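Local structure of nitrilotriacetate monooxygenase (Burkholderia pseudomallei, 3SDO) at residues L15-G20 / F58-A63; I273-G278 / F394-P399; P321-G326 / L349-V354; T374-A379 / L413-A418. The protein probably acts as an FMN-linked monooxygenase of the NtaA/SnaA/DszA family, with a luciferase-like barrel fold. All coordinates share one frame; numbering follows the deposited sequence.

Contact 1. Residues L15-G20 / F58-A63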
loop_
_atom_site.group_PDB
_atom_site.type_symbol
_atom_site.label_atom_id
_atom_site.label_comp_id
_atom_site.label_asym_id
_atom_site.label_seq_id
_atom_site.Cartn_x
_atom_site.Cartn_y
_atom_site.Cartn_z
ATOM N N LEU A 15 -14.559 7.044 -6.895
ATOM C CA LEU A 15 -14.280 6.687 -5.516
ATOM C C LEU A 15 -14.770 5.271 -5.310
ATOM O O LEU A 15 -15.979 5.014 -5.374
ATOM C CB LEU A 15 -15.011 7.620 -4.543
ATOM C CG LEU A 15 -15.070 7.131 -3.069
ATOM C CD1 LEU A 15 -13.657 7.092 -2.496
ATOM C CD2 LEU A 15 -16.018 7.959 -2.162
ATOM N N ILE A 16 -13.868 4.332 -5.053
ATOM C CA ILE A 16 -14.320 2.978 -4.755
ATOM C C ILE A 16 -14.256 2.779 -3.251
ATOM O O ILE A 16 -13.234 2.364 -2.706
ATOM C CB ILE A 16 -13.521 1.926 -5.520
ATOM C CG1 ILE A 16 -13.447 2.303 -7.000
ATOM C CG2 ILE A 16 -14.159 0.570 -5.351
ATOM C CD1 ILE A 16 -12.688 1.302 -7.843
ATOM N N GLN A 17 -15.354 3.126 -2.580
ATOM C CA GLN A 17 -15.463 3.039 -1.143
ATOM C C GLN A 17 -16.096 1.694 -0.775
ATOM O O GLN A 17 -17.154 1.643 -0.169
ATOM C CB GLN A 17 -16.321 4.190 -0.629
ATOM C CG GLN A 17 -16.239 4.463 0.855
ATOM C CD GLN A 17 -14.977 5.211 1.256
ATOM O OE1 GLN A 17 -13.928 5.037 0.647
ATOM N NE2 GLN A 17 -15.067 6.009 2.325
ATOM N N GLY A 18 -15.414 0.610 -1.139
ATOM C CA GLY A 18 -15.914 -0.727 -0.900
ATOM C C GLY A 18 -17.323 -0.855 -1.418
ATOM O O GLY A 18 -17.606 -0.504 -2.568
ATOM N N ALA A 19 -18.216 -1.266 -0.536
ATOM C CA ALA A 19 -19.631 -1.455 -0.863
ATOM C C ALA A 19 -20.318 -0.232 -1.426
ATOM O O ALA A 19 -21.246 -0.366 -2.229
ATOM C CB ALA A 19 -20.409 -1.966 0.365
ATOM N N GLY A 20 -19.914 0.958 -0.990
ATOM C CA GLY A 20 -20.526 2.178 -1.485
ATOM C C GLY A 20 -20.283 3.379 -0.600
ATOM O O GLY A 20 -19.839 3.246 0.536
ATOM N N PHE A 58 -10.091 6.088 -7.243
ATOM C CA PHE A 58 -9.654 6.788 -6.045
ATOM C C PHE A 58 -10.005 5.947 -4.803
ATOM O O PHE A 58 -11.152 5.521 -4.617
ATOM C CB PHE A 58 -10.287 8.188 -5.981
ATOM C CG PHE A 58 -10.076 8.913 -4.662
ATOM C CD1 PHE A 58 -8.832 8.955 -4.064
ATOM C CD2 PHE A 58 -11.130 9.549 -4.032
ATOM C CE1 PHE A 58 -8.636 9.612 -2.839
ATOM C CE2 PHE A 58 -10.954 10.215 -2.812
ATOM C CZ PHE A 58 -9.714 10.243 -2.213
ATOM N N ILE A 59 -8.978 5.671 -4.008
ATOM C CA ILE A 59 -9.065 4.931 -2.761
ATOM C C ILE A 59 -8.821 5.927 -1.648
ATOM O O ILE A 59 -7.685 6.372 -1.437
ATOM C CB ILE A 59 -8.037 3.789 -2.701
ATOM C CG1 ILE A 59 -8.245 2.826 -3.874
ATOM C CG2 ILE A 59 -8.155 2.993 -1.379
ATOM C CD1 ILE A 59 -9.663 2.199 -3.923
ATOM N N ALA A 60 -9.917 6.321 -1.000
ATOM C CA ALA A 60 -9.904 7.160 0.183
ATOM C C ALA A 60 -9.393 6.326 1.354
ATOM O O ALA A 60 -9.268 5.115 1.248
ATOM C CB ALA A 60 -11.336 7.703 0.493
ATOM N N ASP A 61 -9.095 6.972 2.467
ATOM C CA ASP A 61 -8.508 6.237 3.574
ATOM C C ASP A 61 -8.833 6.803 4.949
ATOM O O ASP A 61 -9.235 7.972 5.073
ATOM C CB ASP A 61 -6.997 6.183 3.392
ATOM C CG ASP A 61 -6.368 5.016 4.118
ATOM O OD1 ASP A 61 -6.962 3.906 4.079
ATOM O OD2 ASP A 61 -5.291 5.221 4.712
ATOM N N SER A 62 -8.669 5.949 5.954
ATOM C CA SER A 62 -8.736 6.326 7.359
ATOM C C SER A 62 -7.765 5.471 8.156
ATOM O O SER A 62 -7.342 4.407 7.701
ATOM C CB SER A 62 -10.162 6.139 7.896
ATOM O OG SER A 62 -10.575 4.774 7.784
ATOM N N ALA A 63 -7.411 5.939 9.353
ATOM C CA ALA A 63 -6.504 5.191 10.220
ATOM C C ALA A 63 -6.929 5.289 11.683
ATOM O O ALA A 63 -6.089 5.403 12.564
ATOM C CB ALA A 63 -5.075 5.680 10.041
HETATM O O HOH W 1 -11.997 4.232 -0.821
#

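Contact 2. Residues I273-G278 / F394-P399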
loop_
_atom_site.group_PDB
_atom_site.type_symbol
_atom_site.label_atom_id
_atom_site.label_comp_id
_atom_site.label_asym_id
_atom_site.label_seq_id
_atom_site.Cartn_x
_atom_site.Cartn_y
_atom_site.Cartn_z
ATOM N N ILE A 273 -20.054 13.807 -6.688
ATOM C CA ILE A 273 -21.468 13.669 -6.937
ATOM C C ILE A 273 -21.793 12.198 -6.876
ATOM O O ILE A 273 -20.896 11.349 -7.075
ATOM C CB ILE A 273 -21.910 14.232 -8.315
ATOM C CG1 ILE A 273 -21.152 13.560 -9.469
ATOM C CG2 ILE A 273 -21.674 15.723 -8.361
ATOM C CD1 ILE A 273 -21.719 13.903 -10.874
ATOM N N GLY A 274 -23.060 11.919 -6.575
ATOM C CA GLY A 274 -23.587 10.565 -6.439
ATOM C C GLY A 274 -24.902 10.387 -7.172
ATOM O O GLY A 274 -25.951 10.263 -6.548
ATOM N N PRO A 275 -24.857 10.365 -8.503
ATOM C CA PRO A 275 -26.085 10.301 -9.296
ATOM C C PRO A 275 -26.828 8.967 -9.214
ATOM O O PRO A 275 -26.208 7.919 -9.129
ATOM C CB PRO A 275 -25.576 10.521 -10.724
ATOM C CG PRO A 275 -24.143 10.060 -10.668
ATOM C CD PRO A 275 -23.668 10.520 -9.362
ATOM N N ILE A 276 -28.152 9.032 -9.298
ATOM C CA ILE A 276 -29.005 7.861 -9.331
ATOM C C ILE A 276 -29.931 7.984 -10.530
ATOM O O ILE A 276 -30.710 8.945 -10.626
ATOM C CB ILE A 276 -29.853 7.770 -8.044
ATOM C CG1 ILE A 276 -28.949 7.764 -6.803
ATOM C CG2 ILE A 276 -30.778 6.537 -8.078
ATOM C CD1 ILE A 276 -29.731 7.667 -5.465
ATOM N N VAL A 277 -29.856 7.024 -11.445
ATOM C CA VAL A 277 -30.550 7.150 -12.723
ATOM C C VAL A 277 -31.513 5.989 -12.930
ATOM O O VAL A 277 -31.296 4.888 -12.409
ATOM C CB VAL A 277 -29.554 7.233 -13.921
ATOM C CG1 VAL A 277 -28.661 8.492 -13.787
ATOM C CG2 VAL A 277 -28.693 5.999 -13.982
ATOM N N GLY A 278 -32.581 6.275 -13.661
ATOM C CA GLY A 278 -33.558 5.300 -14.089
ATOM C C GLY A 278 -34.139 5.791 -15.406
ATOM O O GLY A 278 -33.920 6.936 -15.787
ATOM N N PHE A 394 -15.774 15.188 -12.647
ATOM C CA PHE A 394 -16.454 14.790 -11.426
ATOM C C PHE A 394 -15.805 13.593 -10.746
ATOM O O PHE A 394 -15.314 12.690 -11.405
ATOM C CB PHE A 394 -17.907 14.444 -11.711
ATOM C CG PHE A 394 -18.689 15.579 -12.266
ATOM C CD1 PHE A 394 -19.244 16.517 -11.426
ATOM C CD2 PHE A 394 -18.864 15.716 -13.638
ATOM C CE1 PHE A 394 -19.967 17.607 -11.947
ATOM C CE2 PHE A 394 -19.566 16.790 -14.155
ATOM C CZ PHE A 394 -20.135 17.729 -13.291
ATOM N N MET A 395 -15.832 13.601 -9.424
ATOM C CA MET A 395 -15.487 12.431 -8.618
ATOM C C MET A 395 -16.778 11.677 -8.301
ATOM O O MET A 395 -17.606 12.168 -7.530
ATOM C CB MET A 395 -14.801 12.889 -7.330
ATOM C CG MET A 395 -14.227 11.782 -6.464
ATOM S SD MET A 395 -12.619 11.170 -7.038
ATOM C CE MET A 395 -11.504 12.574 -6.695
ATOM N N LEU A 396 -16.945 10.491 -8.869
ATOM C CA LEU A 396 -18.155 9.698 -8.657
ATOM C C LEU A 396 -18.066 8.983 -7.325
ATOM O O LEU A 396 -17.169 8.170 -7.117
ATOM C CB LEU A 396 -18.344 8.694 -9.784
ATOM C CG LEU A 396 -18.429 9.330 -11.164
ATOM C CD1 LEU A 396 -18.073 8.298 -12.237
ATOM C CD2 LEU A 396 -19.835 9.917 -11.381
ATOM N N GLY A 397 -18.989 9.326 -6.426
ATOM C CA GLY A 397 -19.117 8.688 -5.123
ATOM C C GLY A 397 -20.481 8.049 -5.058
ATOM O O GLY A 397 -21.407 8.628 -4.492
ATOM N N LEU A 398 -20.616 6.863 -5.651
ATOM C CA LEU A 398 -21.939 6.277 -5.835
ATOM C C LEU A 398 -22.425 5.646 -4.531
ATOM O O LEU A 398 -21.660 4.987 -3.833
ATOM C CB LEU A 398 -21.953 5.273 -6.984
ATOM C CG LEU A 398 -21.706 5.986 -8.319
ATOM C CD1 LEU A 398 -20.902 5.131 -9.271
ATOM C CD2 LEU A 398 -23.043 6.480 -8.923
ATOM N N PRO A 399 -23.709 5.863 -4.189
ATOM C CA PRO A 399 -24.218 5.352 -2.926
ATOM C C PRO A 399 -23.953 3.836 -2.740
ATOM O O PRO A 399 -23.574 3.397 -1.656
ATOM C CB PRO A 399 -25.729 5.665 -3.009
ATOM C CG PRO A 399 -25.820 6.823 -3.857
ATOM C CD PRO A 399 -24.728 6.648 -4.905
#

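Contact 3. Residues P321-G326 / L349-V354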
loop_
_atom_site.group_PDB
_atom_site.type_symbol
_atom_site.label_atom_id
_atom_site.label_comp_id
_atom_site.label_asym_id
_atom_site.label_seq_id
_atom_site.Cartn_x
_atom_site.Cartn_y
_atom_site.Cartn_z
ATOM N N PRO A 321 -47.570 12.285 12.994
ATOM C CA PRO A 321 -46.881 13.570 12.883
ATOM C C PRO A 321 -45.590 13.591 13.688
ATOM O O PRO A 321 -45.469 12.872 14.670
ATOM C CB PRO A 321 -47.890 14.573 13.463
ATOM C CG PRO A 321 -48.837 13.750 14.305
ATOM C CD PRO A 321 -48.930 12.436 13.552
ATOM N N PHE A 322 -44.619 14.388 13.258
ATOM C CA PHE A 322 -43.409 14.575 14.052
ATOM C C PHE A 322 -43.869 15.197 15.349
ATOM O O PHE A 322 -44.649 16.163 15.314
ATOM C CB PHE A 322 -42.432 15.506 13.357
ATOM C CG PHE A 322 -41.158 15.718 14.115
ATOM C CD1 PHE A 322 -40.162 14.766 14.088
ATOM C CD2 PHE A 322 -40.947 16.879 14.844
ATOM C CE1 PHE A 322 -38.981 14.945 14.787
ATOM C CE2 PHE A 322 -39.760 17.075 15.548
ATOM C CZ PHE A 322 -38.770 16.106 15.512
ATOM N N PRO A 323 -43.408 14.667 16.500
ATOM C CA PRO A 323 -43.981 15.147 17.774
ATOM C C PRO A 323 -43.525 16.548 18.209
ATOM O O PRO A 323 -42.457 17.016 17.811
ATOM C CB PRO A 323 -43.498 14.101 18.785
ATOM C CG PRO A 323 -42.234 13.574 18.213
ATOM C CD PRO A 323 -42.442 13.570 16.714
ATOM N N ASP A 324 -44.338 17.191 19.044
ATOM C CA ASP A 324 -43.999 18.497 19.604
ATOM C C ASP A 324 -42.955 18.250 20.689
ATOM O O ASP A 324 -43.287 17.919 21.832
ATOM C CB ASP A 324 -45.247 19.187 20.176
ATOM C CG ASP A 324 -45.025 20.664 20.488
ATOM O OD1 ASP A 324 -43.900 21.178 20.294
ATOM O OD2 ASP A 324 -45.998 21.317 20.929
ATOM N N ILE A 325 -41.690 18.366 20.301
ATOM C CA ILE A 325 -40.575 18.145 21.211
ATOM C C ILE A 325 -39.879 19.472 21.506
ATOM O O ILE A 325 -38.731 19.483 21.954
ATOM C CB ILE A 325 -39.544 17.135 20.606
ATOM N N GLY A 326 -40.581 20.578 21.257
ATOM C CA GLY A 326 -40.049 21.941 21.444
ATOM C C GLY A 326 -39.428 22.246 22.801
ATOM O O GLY A 326 -38.504 23.063 22.890
ATOM N N LEU A 349 -44.679 16.891 7.887
ATOM C CA LEU A 349 -43.904 15.647 7.863
ATOM C C LEU A 349 -44.212 14.718 9.032
ATOM O O LEU A 349 -44.461 15.156 10.153
ATOM C CB LEU A 349 -42.396 15.932 7.830
ATOM C CG LEU A 349 -41.890 16.748 6.634
ATOM C CD1 LEU A 349 -40.364 16.794 6.608
ATOM C CD2 LEU A 349 -42.420 16.182 5.309
ATOM N N THR A 350 -44.175 13.421 8.745
ATOM C CA THR A 350 -44.285 12.400 9.770
ATOM C C THR A 350 -42.917 12.247 10.441
ATOM O O THR A 350 -41.916 12.779 9.951
ATOM C CB THR A 350 -44.719 11.065 9.149
ATOM O OG1 THR A 350 -43.721 10.627 8.207
ATOM C CG2 THR A 350 -46.083 11.218 8.443
ATOM N N LEU A 351 -42.873 11.506 11.549
ATOM C CA LEU A 351 -41.625 11.225 12.240
ATOM C C LEU A 351 -40.665 10.467 11.325
ATOM O O LEU A 351 -39.472 10.744 11.329
ATOM C CB LEU A 351 -41.866 10.406 13.500
ATOM C CG LEU A 351 -40.615 9.869 14.201
ATOM C CD1 LEU A 351 -39.605 10.988 14.495
ATOM C CD2 LEU A 351 -40.991 9.096 15.489
ATOM N N ARG A 352 -41.190 9.506 10.567
ATOM C CA ARG A 352 -40.375 8.727 9.629
ATOM C C ARG A 352 -39.754 9.658 8.592
ATOM O O ARG A 352 -38.566 9.588 8.347
ATOM C CB ARG A 352 -41.199 7.635 8.932
ATOM C CG ARG A 352 -40.337 6.609 8.190
ATOM C CD ARG A 352 -41.134 5.781 7.195
ATOM N NE ARG A 352 -42.155 4.962 7.856
ATOM C CZ ARG A 352 -41.981 3.730 8.329
ATOM N NH1 ARG A 352 -40.809 3.112 8.245
ATOM N NH2 ARG A 352 -43.002 3.106 8.908
ATOM N N GLU A 353 -40.556 10.555 8.023
ATOM C CA GLU A 353 -40.071 11.471 6.969
ATOM C C GLU A 353 -39.027 12.424 7.543
ATOM O O GLU A 353 -38.022 12.683 6.910
ATOM C CB GLU A 353 -41.229 12.266 6.339
ATOM C CG GLU A 353 -42.125 11.420 5.457
ATOM C CD GLU A 353 -43.427 12.129 5.054
ATOM O OE1 GLU A 353 -43.924 12.994 5.815
ATOM O OE2 GLU A 353 -43.969 11.790 3.979
ATOM N N VAL A 354 -39.252 12.922 8.761
ATOM C CA VAL A 354 -38.237 13.765 9.402
ATOM C C VAL A 354 -36.952 12.989 9.638
ATOM O O VAL A 354 -35.878 13.489 9.310
ATOM C CB VAL A 354 -38.690 14.371 10.738
ATOM C CG1 VAL A 354 -37.493 14.970 11.461
ATOM C CG2 VAL A 354 -39.770 15.416 10.503
#

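Contact 4. Residues T374-A379 / L413-A418. With EDO (1,2-ethanediol), chain D.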
loop_
_atom_site.group_PDB
_atom_site.type_symbol
_atom_site.label_atom_id
_atom_site.label_comp_id
_atom_site.label_asym_id
_atom_site.label_seq_id
_atom_site.Cartn_x
_atom_site.Cartn_y
_atom_site.Cartn_z
ATOM N N THR A 374 -33.616 10.751 -15.085
ATOM C CA THR A 374 -33.282 10.030 -16.302
ATOM C C THR A 374 -31.852 10.299 -16.741
ATOM O O THR A 374 -31.266 11.347 -16.388
ATOM C CB THR A 374 -34.181 10.434 -17.451
ATOM O OG1 THR A 374 -33.949 11.821 -17.721
ATOM C CG2 THR A 374 -35.683 10.163 -17.092
ATOM N N PRO A 375 -31.282 9.382 -17.537
ATOM C CA PRO A 375 -29.941 9.640 -18.065
ATOM C C PRO A 375 -29.775 11.013 -18.730
ATOM O O PRO A 375 -28.788 11.692 -18.476
ATOM C CB PRO A 375 -29.728 8.501 -19.065
ATOM C CG PRO A 375 -30.569 7.352 -18.516
ATOM C CD PRO A 375 -31.743 8.006 -17.815
ATOM N N GLU A 376 -30.732 11.437 -19.545
ATOM C CA GLU A 376 -30.619 12.736 -20.217
ATOM C C GLU A 376 -30.637 13.866 -19.199
ATOM O O GLU A 376 -29.817 14.781 -19.283
ATOM C CB GLU A 376 -31.748 12.961 -21.234
ATOM C CG GLU A 376 -31.686 12.143 -22.499
ATOM C CD GLU A 376 -30.617 12.565 -23.483
ATOM O OE1 GLU A 376 -29.898 13.576 -23.269
ATOM O OE2 GLU A 376 -30.496 11.833 -24.487
ATOM N N ALA A 377 -31.563 13.813 -18.235
ATOM C CA ALA A 377 -31.666 14.898 -17.241
ATOM C C ALA A 377 -30.415 14.986 -16.392
ATOM O O ALA A 377 -29.918 16.077 -16.130
ATOM C CB ALA A 377 -32.916 14.738 -16.342
ATOM N N VAL A 378 -29.900 13.833 -15.960
ATOM C CA VAL A 378 -28.703 13.798 -15.130
ATOM C C VAL A 378 -27.472 14.280 -15.917
ATOM O O VAL A 378 -26.628 15.013 -15.390
ATOM C CB VAL A 378 -28.485 12.355 -14.540
ATOM C CG1 VAL A 378 -27.073 12.192 -13.965
ATOM C CG2 VAL A 378 -29.566 12.057 -13.477
ATOM N N ALA A 379 -27.373 13.871 -17.183
ATOM C CA ALA A 379 -26.303 14.365 -18.066
ATOM C C ALA A 379 -26.386 15.887 -18.257
ATOM O O ALA A 379 -25.356 16.570 -18.223
ATOM C CB ALA A 379 -26.319 13.648 -19.435
ATOM N N LEU A 413 -22.866 7.712 -19.345
ATOM C CA LEU A 413 -21.723 8.041 -20.195
ATOM C C LEU A 413 -22.056 8.069 -21.691
ATOM O O LEU A 413 -21.593 8.953 -22.388
ATOM C CB LEU A 413 -20.511 7.138 -19.889
ATOM C CG LEU A 413 -19.846 7.359 -18.512
ATOM C CD1 LEU A 413 -18.620 6.421 -18.284
ATOM C CD2 LEU A 413 -19.427 8.828 -18.325
ATOM N N PRO A 414 -22.855 7.103 -22.202
ATOM C CA PRO A 414 -23.210 7.132 -23.624
ATOM C C PRO A 414 -24.033 8.354 -24.044
ATOM O O PRO A 414 -23.888 8.820 -25.158
ATOM C CB PRO A 414 -24.019 5.841 -23.798
ATOM C CG PRO A 414 -23.480 4.960 -22.739
ATOM C CD PRO A 414 -23.318 5.858 -21.576
ATOM N N VAL A 415 -24.891 8.859 -23.164
ATOM C CA VAL A 415 -25.602 10.117 -23.398
ATOM C C VAL A 415 -24.623 11.287 -23.441
ATOM O O VAL A 415 -24.673 12.112 -24.346
ATOM C CB VAL A 415 -26.673 10.387 -22.306
ATOM C CG1 VAL A 415 -27.261 11.816 -22.449
ATOM C CG2 VAL A 415 -27.759 9.308 -22.355
ATOM N N LEU A 416 -23.698 11.345 -22.495
ATOM C CA LEU A 416 -22.684 12.409 -22.538
ATOM C C LEU A 416 -21.846 12.357 -23.814
ATOM O O LEU A 416 -21.584 13.405 -24.435
ATOM C CB LEU A 416 -21.786 12.383 -21.307
ATOM C CG LEU A 416 -22.364 12.846 -19.978
ATOM C CD1 LEU A 416 -21.350 12.564 -18.852
ATOM C CD2 LEU A 416 -22.718 14.332 -20.041
ATOM N N SER A 417 -21.437 11.150 -24.217
ATOM C CA SER A 417 -20.674 10.960 -25.446
ATOM C C SER A 417 -21.469 11.450 -26.671
ATOM O O SER A 417 -20.937 12.172 -27.515
ATOM C CB SER A 417 -20.251 9.482 -25.662
ATOM O OG SER A 417 -19.394 9.019 -24.636
ATOM N N ALA A 418 -22.738 11.080 -26.742
ATOM C CA ALA A 418 -23.591 11.510 -27.850
ATOM C C ALA A 418 -23.720 13.035 -27.955
ATOM O O ALA A 418 -23.886 13.563 -29.066
ATOM C CB ALA A 418 -24.963 10.856 -27.738
HETATM C C1 EDO D . -28.472 12.810 -27.221
HETATM O O1 EDO D . -28.659 11.958 -26.062
HETATM C C2 EDO D . -29.387 14.030 -27.272
HETATM O O2 EDO D . -29.451 14.752 -26.029
#

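Contact 1. Residues L15-G20 / F58-A63
Leu15 and Phe58 pair as neighbours on parallel strands, and their side chains lie on the same face of the sheet. Leu15 touches with one branch. Its CD1 lies 3.8 Å from CD2 of Phe58, oblique to the ring, and 3.8 Å from CB of Ala60. Beyond the pair, CD1 of Ile59 reaches back to CB of Ile16 at 4.2 Å.

The direct polar link is one backbone bond. Ile16 N donates to Phe58 O at 3.0 Å, with 159° at the hydrogen, and approaches almost in line with the carbonyl bond. A water extends this link where the strands end. It donates to Ile16 O at 2.9 Å and to OE1 of Gln17 at 2.6 Å. It also accepts a weak bond from Ala60 N. OE1 of Gln17 lies 3.7 Å from CB of Ala60. A type II' turn from Gln17 to Gly20 then leads the chain away.

Further out, Phe58 meets Phe237 and packs on Thr98, a predicted FMN-binding residue. Asp61, also predicted to bind FMN, forms a salt bridge with Arg111 of the second subunit. The contact thus joins two adjacent barrel strands at their C-terminal ends, where barrels of this type usually carry the active site. The water bridges Ile16 O and Ala60 N, where the next parallel bond would be expected, so the diverging chains probably stay linked beside the likely flavin pocket.

Contact 2. Residues I273-G278 / F394-P399
CD1 of Ile273 lies 3.6 Å from CD1 of Phe394 and close to CG of that ring. The methyl meets the ring obliquely. CG1 of Ile273 stands between the backbone N and the carbonyl carbon (chi1 57°) and, so placed, lies near CB of the same phenylalanine. CG1 of Ile273 is also 4.3 Å from CD2 of Leu396, its partner in the parallel bridge.

The apolar contact continues along the chain. CD2 of Leu398 lies 4.1 Å from CD of Pro275, and these side chains cross at about a right angle. CD1 of Ile276 reaches CG of Pro399 at 4.3 Å.

The polar edge is backbone. Ile273 N donates to Met395 O at 3.1 Å, and Gly397 N donates to Ile273 O at 2.9 Å. The second bond is almost straight, with 176° at the hydrogen. Both donors are tilted a little from the carbonyl planes. The two bonds flank Leu396, as expected for a parallel bridge.

Helix 375-387 packs here through Met382, which touches both Ile273 and Phe394. Helix 401-418 sends Phe408 onto Pro275 and Leu396. Strand 393-396 also pairs with strand 11-15, so it lies between strands 268-277 and 11-15 in the barrel.

Contact 3. Residues P321-G326 / L349-V354
Phe322 lays its side chain against the first turn of helix 351-363, with Val354 and Leu351 as partners. Its CB lies 3.8 Å from Leu349 O and close to CG2 of Val354. CG is anti to the backbone N (chi1 -179°) and again meets CG2 of Val354. CD1 is 3.7 Å from CG2 of Val354, equally near CB of that valine, and 3.8 Å from CD1 of Leu351. CE1 reaches CG1 of Val354 at 3.6 Å and also approaches CD1 of Leu351. CG1 of Val354 and CD1 of Leu351 meet the ring obliquely. The side chains of Phe322 and Val354 cross at about a right angle. Within its own segment, CD of Pro323 lies over one face of the ring, offset toward the rim.

The backbone of Phe322 is held as well. Its N donates to Leu349 O at 3.2 Å, in the carbonyl plane and on a lone pair. With a backbone bond between Leu351 and Gly320, this bond forms a single bridge between Pro321 and Thr350.

Phe322 also touches Leu304 of helix 297-307, Ala344 of helix 334-346 and Phe313 of a loop. Arg352 forms a salt bridge with Asp319, just before the loop segment.

The helix start is fixed by reciprocal bonds. Glu353 N donates to OG1 of Thr350 at 3.2 Å. Thr350 N donates to OE1 of Glu353 at 3.0 Å, on the anti side of the carboxylate. This is a capping box with Thr350 as N-cap, set beside a hydrophobic contact between a loop and a helix N-terminus.

Contact 4. Residues T374-A379 / L413-A418
Val415 fits its two methyl groups against helix 375-387. CG2 lies 3.9 Å from CB of Pro375, and CG1 lies 3.7 Å from CB of Ala379. CG1 is anti to the backbone N (chi1 171°), while CG2 is beside it. The same CB of Ala379 also meets CD2 of Leu416 at 3.7 Å. One alanine methyl therefore touches two neighbouring side chains of the other helix. Glu376 bends at chi2 (-73°), and its OE1 comes within 3.3 Å of CG1 of Val415, a close packing approach and not a bond. Behind this layer Leu416 packs on Phe12 of strand 11-15 and on Phe422.

The two short helical segments cross at -64°, with their axes 9.1 Å apart at closest approach. They belong to helices 375-387 and 401-418, which follow one another in the chain with strand 393-396 between them. This is the helix-strand-helix order of a TIM barrel, and both helices belong to its outer layer. Val378 turns inward from the first of them, onto Pro275 and Val277 of strand 268-277.

Among the polar interactions, none is a hydrogen bond directly between the segments. The carboxylate of Glu376 forms a salt bridge through OE1 with Arg419, just past the end of helix 401-418. A 1,2-ethanediol molecule, probably from the crystallisation liquor, donates from O2 to OE1 of Glu376 at 3.0 Å. Its O1 lies on the OE2 side of the carboxylate.

Capping is separate from the packing. Thr374 sits at the N-cap of helix 375-387, and its OG1 accepts from Ala377 N at 3.2 Å.

How the contacts relate
Contacts 1 and 2 share the parallel barrel sheet, their centres 14 Å apart. Strand 393-396 joins them, since Leu15 N probably bonds to Leu396 O and Phe58 packs on Met395. Contact 4 lies on the helical layer outside, its centre 13 Å from contact 2. Val378 packs on strand 268-277, and Pro375 meets Gly278 just after it. Along the chain, contact 1 closes first. The segments of contacts 2 and 4 alternate, and contact 3 is nested within the loop that contact 2 closes. Contact 3 is remote, its nearest atoms about 16 Å from contact 2, in a mostly helical region, probably an insertion in the barrel. Contact 1 holds a predicted FMN-binding residue, whereas contacts 3 and 4 lie away from that site.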